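Local coordinates for erythrocyte membrane protein 1 (PDB 2XU0) that probably binds receptors on host cells as a malaria adhesion protein of infected erythrocytes, represented here by its N-terminal segment and first Duffy-binding-like domain, at residues V223-K226 and K227-K230; K216-K219 and G220-V223. The protein carries 10 engineered substitutions. One frame throughout, in Å; residues are numbered along the deposited sequence.

Interaction 1: residues V223-K226 and K227-K230; sequences VVFK and KIYK
K226, K227 and I228 carry this contact between successive turns of one helix, and each meets the residue one turn away. K227 runs back beside V223: its CG packs 3.5 Å from V223 O, and farther out CE lies 4.1 Å from V223 CG1, the two side chains pointing the same way. With chi2, chi3 and chi4 all near 180°, the lysine stays extended past the valine and delivers NZ to N152 OD1 and the carbonyl oxygen of T151, which tie the ammonium group to that neighbouring segment. I228 works on the buried side. Its CG1 stands beside the backbone N (chi1 -64°), and from there CD1 reaches back to V224 CG1 at 3.9 Å and to F225 CD1 at 4.1 Å. The same V224 carbonyl that touches I228 CG1 accepts the hydrogen bond from I228 N at 3.0 Å. On the exposed edge K226 is extended, whereas K230 bends at chi3 (-86°), which brings its CE back to K226 CG at 4.0 Å and against K226 O; their ammonium groups, with NZ atoms 5.0 Å apart, probably repel each other mildly. This amphipathic stretch of helix 216-231 is packed through V224, F225 and I228 against L157 of helix 154-175, while F225 also turns to helix 249-268, where its ring makes an edge-to-face contact with W256 and touches L252 and R253.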
loop_
_atom_site.group_PDB
_atom_site.type_symbol
_atom_site.label_atom_id
_atom_site.label_comp_id
_atom_site.label_asym_id
_atom_site.label_seq_id
_atom_site.Cartn_x
_atom_site.Cartn_y
_atom_site.Cartn_z
ATOM N N VAL A 223 -9.898 -3.632 -25.846
ATOM C CA VAL A 223 -10.718 -3.192 -26.985
ATOM C C VAL A 223 -10.275 -1.767 -27.375
ATOM O O VAL A 223 -9.950 -1.525 -28.544
ATOM C CB VAL A 223 -12.246 -3.285 -26.678
ATOM C CG1 VAL A 223 -13.082 -2.523 -27.717
ATOM C CG2 VAL A 223 -12.708 -4.745 -26.577
ATOM N N VAL A 224 -10.213 -0.841 -26.387
ATOM C CA VAL A 224 -9.774 0.552 -26.611
ATOM C C VAL A 224 -8.362 0.595 -27.198
ATOM O O VAL A 224 -8.121 1.321 -28.165
ATOM C CB VAL A 224 -9.898 1.443 -25.350
ATOM C CG1 VAL A 224 -9.514 2.890 -25.658
ATOM C CG2 VAL A 224 -11.304 1.394 -24.793
ATOM N N PHE A 225 -7.445 -0.215 -26.646
ATOM C CA PHE A 225 -6.060 -0.265 -27.119
ATOM C C PHE A 225 -5.859 -0.885 -28.507
ATOM O O PHE A 225 -4.876 -0.559 -29.178
ATOM C CB PHE A 225 -5.121 -0.813 -26.040
ATOM C CG PHE A 225 -4.628 0.232 -25.051
ATOM C CD1 PHE A 225 -3.631 1.140 -25.409
ATOM C CD2 PHE A 225 -5.093 0.247 -23.742
ATOM C CE1 PHE A 225 -3.149 2.078 -24.493
ATOM C CE2 PHE A 225 -4.576 1.154 -22.807
ATOM C CZ PHE A 225 -3.606 2.063 -23.187
ATOM N N LYS A 226 -6.813 -1.733 -28.963
ATOM C CA LYS A 226 -6.819 -2.333 -30.310
ATOM C C LYS A 226 -7.187 -1.222 -31.334
ATOM O O LYS A 226 -6.507 -1.058 -32.349
ATOM C CB LYS A 226 -7.814 -3.502 -30.358
ATOM C CG LYS A 226 -7.742 -4.327 -31.649
ATOM C CD LYS A 226 -8.636 -5.554 -31.580
ATOM C CE LYS A 226 -8.639 -6.345 -32.863
ATOM N NZ LYS A 226 -9.652 -7.437 -32.823
ATOM N N LYS A 227 -8.218 -0.416 -31.003
ATOM C CA LYS A 227 -8.664 0.755 -31.757
ATOM C C LYS A 227 -7.528 1.763 -31.881
ATOM O O LYS A 227 -7.224 2.183 -32.997
ATOM C CB LYS A 227 -9.883 1.403 -31.077
ATOM C CG LYS A 227 -11.127 0.538 -31.153
ATOM C CD LYS A 227 -12.217 1.074 -30.281
ATOM C CE LYS A 227 -13.538 0.397 -30.535
ATOM N NZ LYS A 227 -14.618 1.039 -29.749
ATOM N N ILE A 228 -6.856 2.109 -30.752
ATOM C CA ILE A 228 -5.718 3.049 -30.731
ATOM C C ILE A 228 -4.636 2.562 -31.687
ATOM O O ILE A 228 -4.193 3.346 -32.516
ATOM C CB ILE A 228 -5.178 3.361 -29.284
ATOM C CG1 ILE A 228 -6.246 4.076 -28.441
ATOM C CG2 ILE A 228 -3.894 4.212 -29.334
ATOM C CD1 ILE A 228 -6.023 4.049 -26.901
ATOM N N TYR A 229 -4.262 1.261 -31.615
ATOM C CA TYR A 229 -3.245 0.662 -32.477
ATOM C C TYR A 229 -3.587 0.786 -33.953
ATOM O O TYR A 229 -2.701 1.111 -34.745
ATOM C CB TYR A 229 -2.990 -0.809 -32.128
ATOM C CG TYR A 229 -1.883 -1.440 -32.945
ATOM C CD1 TYR A 229 -0.557 -1.066 -32.765
ATOM C CD2 TYR A 229 -2.161 -2.410 -33.903
ATOM C CE1 TYR A 229 0.470 -1.664 -33.493
ATOM C CE2 TYR A 229 -1.143 -3.008 -34.647
ATOM C CZ TYR A 229 0.172 -2.633 -34.436
ATOM O OH TYR A 229 1.186 -3.238 -35.140
ATOM N N LYS A 230 -4.855 0.499 -34.323
ATOM C CA LYS A 230 -5.335 0.590 -35.706
ATOM C C LYS A 230 -5.313 2.047 -36.190
ATOM O O LYS A 230 -4.970 2.298 -37.345
ATOM C CB LYS A 230 -6.744 -0.003 -35.836
ATOM C CG LYS A 230 -6.765 -1.527 -35.957
ATOM C CD LYS A 230 -8.186 -2.079 -36.150
ATOM C CE LYS A 230 -8.930 -2.305 -34.850
ATOM N NZ LYS A 230 -10.210 -3.027 -35.066
#

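Interaction 2: residues K216-K219 and G220-V223; sequences KVQK and GLQV
Four consecutive i to i+4 hydrogen bonds tie K216-K219 to G220-V223, from G220 N to K216 O at 2.9 Å through to V223 N and K219 O, where the N-H...O angle falls to 143°. V217 and L221 lie side by side on the buried face, with V217 CG1 3.8 Å from L221 CD1, and both touch I202 of helix 186-204. L221 CD1 is also approached by Q218 NE2 at 3.9 Å, although that amide nitrogen is hydrogen-bonded to the carbonyl oxygen of I202. This is the opening of helix 216-231 in the Duffy-binding-like domain, a largely helical fold, and the V217-L221 pair joins it to helix 186-204. At the more exposed edge, Q222 lies against the preceding turn: a chi1 of 50° sets CG between its own backbone N and carbonyl carbon, and CG then comes to 3.2 Å from Q218 O. A water bridges the two glutamines by donating to both side-chain oxygens, at 2.7 Å to Q218 OE1 and 3.1 Å to Q222 OE1. Q218 OE1 takes a second hydrogen bond from R253 NH1 on helix 249-268, which together with the I202 bond fixes how the Q218 amide is turned.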
loop_
_atom_site.group_PDB
_atom_site.type_symbol
_atom_site.label_atom_id
_atom_site.label_comp_id
_atom_site.label_asym_id
_atom_site.label_seq_id
_atom_site.Cartn_x
_atom_site.Cartn_y
_atom_site.Cartn_z
ATOM N N LYS A 216 -14.099 -7.011 -16.657
ATOM C CA LYS A 216 -14.615 -5.938 -17.526
ATOM C C LYS A 216 -13.660 -4.800 -17.790
ATOM O O LYS A 216 -13.552 -4.366 -18.939
ATOM C CB LYS A 216 -15.996 -5.441 -17.045
ATOM C CG LYS A 216 -17.092 -6.404 -17.518
ATOM C CD LYS A 216 -18.474 -6.073 -17.000
ATOM C CE LYS A 216 -19.492 -7.106 -17.447
ATOM N NZ LYS A 216 -20.869 -6.753 -17.008
ATOM N N VAL A 217 -12.951 -4.317 -16.738
ATOM C CA VAL A 217 -11.987 -3.210 -16.904
ATOM C C VAL A 217 -10.946 -3.606 -17.918
ATOM O O VAL A 217 -10.741 -2.872 -18.871
ATOM C CB VAL A 217 -11.334 -2.736 -15.561
ATOM C CG1 VAL A 217 -10.210 -1.731 -15.830
ATOM C CG2 VAL A 217 -12.363 -2.128 -14.624
ATOM N N GLN A 218 -10.337 -4.803 -17.763
ATOM C CA GLN A 218 -9.291 -5.293 -18.673
ATOM C C GLN A 218 -9.767 -5.552 -20.082
ATOM O O GLN A 218 -9.068 -5.208 -21.047
ATOM C CB GLN A 218 -8.571 -6.519 -18.100
ATOM C CG GLN A 218 -7.670 -6.172 -16.921
ATOM C CD GLN A 218 -6.687 -5.052 -17.229
ATOM O OE1 GLN A 218 -6.008 -5.029 -18.260
ATOM N NE2 GLN A 218 -6.548 -4.126 -16.318
ATOM N N LYS A 219 -10.960 -6.150 -20.206
ATOM C CA LYS A 219 -11.546 -6.443 -21.514
ATOM C C LYS A 219 -11.857 -5.164 -22.279
ATOM O O LYS A 219 -11.560 -5.099 -23.470
ATOM C CB LYS A 219 -12.757 -7.376 -21.374
ATOM C CG LYS A 219 -12.293 -8.730 -20.866
ATOM C CD LYS A 219 -13.354 -9.799 -20.780
ATOM C CE LYS A 219 -12.808 -10.983 -20.008
ATOM N NZ LYS A 219 -11.798 -11.763 -20.781
ATOM N N GLY A 220 -12.349 -4.138 -21.566
ATOM C CA GLY A 220 -12.608 -2.823 -22.137
ATOM C C GLY A 220 -11.331 -2.170 -22.614
ATOM O O GLY A 220 -11.262 -1.682 -23.746
ATOM N N LEU A 221 -10.279 -2.242 -21.779
ATOM C CA LEU A 221 -8.957 -1.682 -22.087
ATOM C C LEU A 221 -8.314 -2.336 -23.292
ATOM O O LEU A 221 -7.771 -1.624 -24.126
ATOM C CB LEU A 221 -8.018 -1.719 -20.867
ATOM C CG LEU A 221 -8.273 -0.665 -19.814
ATOM C CD1 LEU A 221 -7.602 -1.024 -18.505
ATOM C CD2 LEU A 221 -7.811 0.702 -20.287
ATOM N N GLN A 222 -8.407 -3.667 -23.424
ATOM C CA GLN A 222 -7.859 -4.326 -24.614
ATOM C C GLN A 222 -8.588 -3.984 -25.927
ATOM O O GLN A 222 -7.933 -3.918 -26.969
ATOM C CB GLN A 222 -7.550 -5.823 -24.421
ATOM C CG GLN A 222 -8.653 -6.657 -23.820
ATOM C CD GLN A 222 -8.122 -7.937 -23.221
ATOM O OE1 GLN A 222 -7.510 -7.954 -22.143
ATOM N NE2 GLN A 222 -8.395 -9.047 -23.889
ATOM N N VAL A 223 -9.898 -3.632 -25.846
ATOM C CA VAL A 223 -10.718 -3.192 -26.985
ATOM C C VAL A 223 -10.275 -1.767 -27.375
ATOM O O VAL A 223 -9.950 -1.525 -28.544
ATOM C CB VAL A 223 -12.246 -3.285 -26.678
ATOM C CG1 VAL A 223 -13.082 -2.523 -27.717
ATOM C CG2 VAL A 223 -12.708 -4.745 -26.577
HETATM O O HOH W 1 -5.364 -6.804 -20.228
#

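In the fold
Interactions 1 and 2 are consecutive lengths of helix 216-231, their centres 11 Å apart, and V223 belongs to both: its N closes the bonding series of interaction 2 and its carbonyl oxygen begins that of interaction 1. The apolar side of the helix changes partner along its course, from helix 186-204 at residues 216-223 to helix 154-175 at 223-230. Helix 249-268 accompanies both, since R253 meets Q218 in one and F225 in the other. Neither contact belongs to the magnesium or proline site; the bound magnesium ion is about 14 Å from the side chain of Q218 in interaction 2.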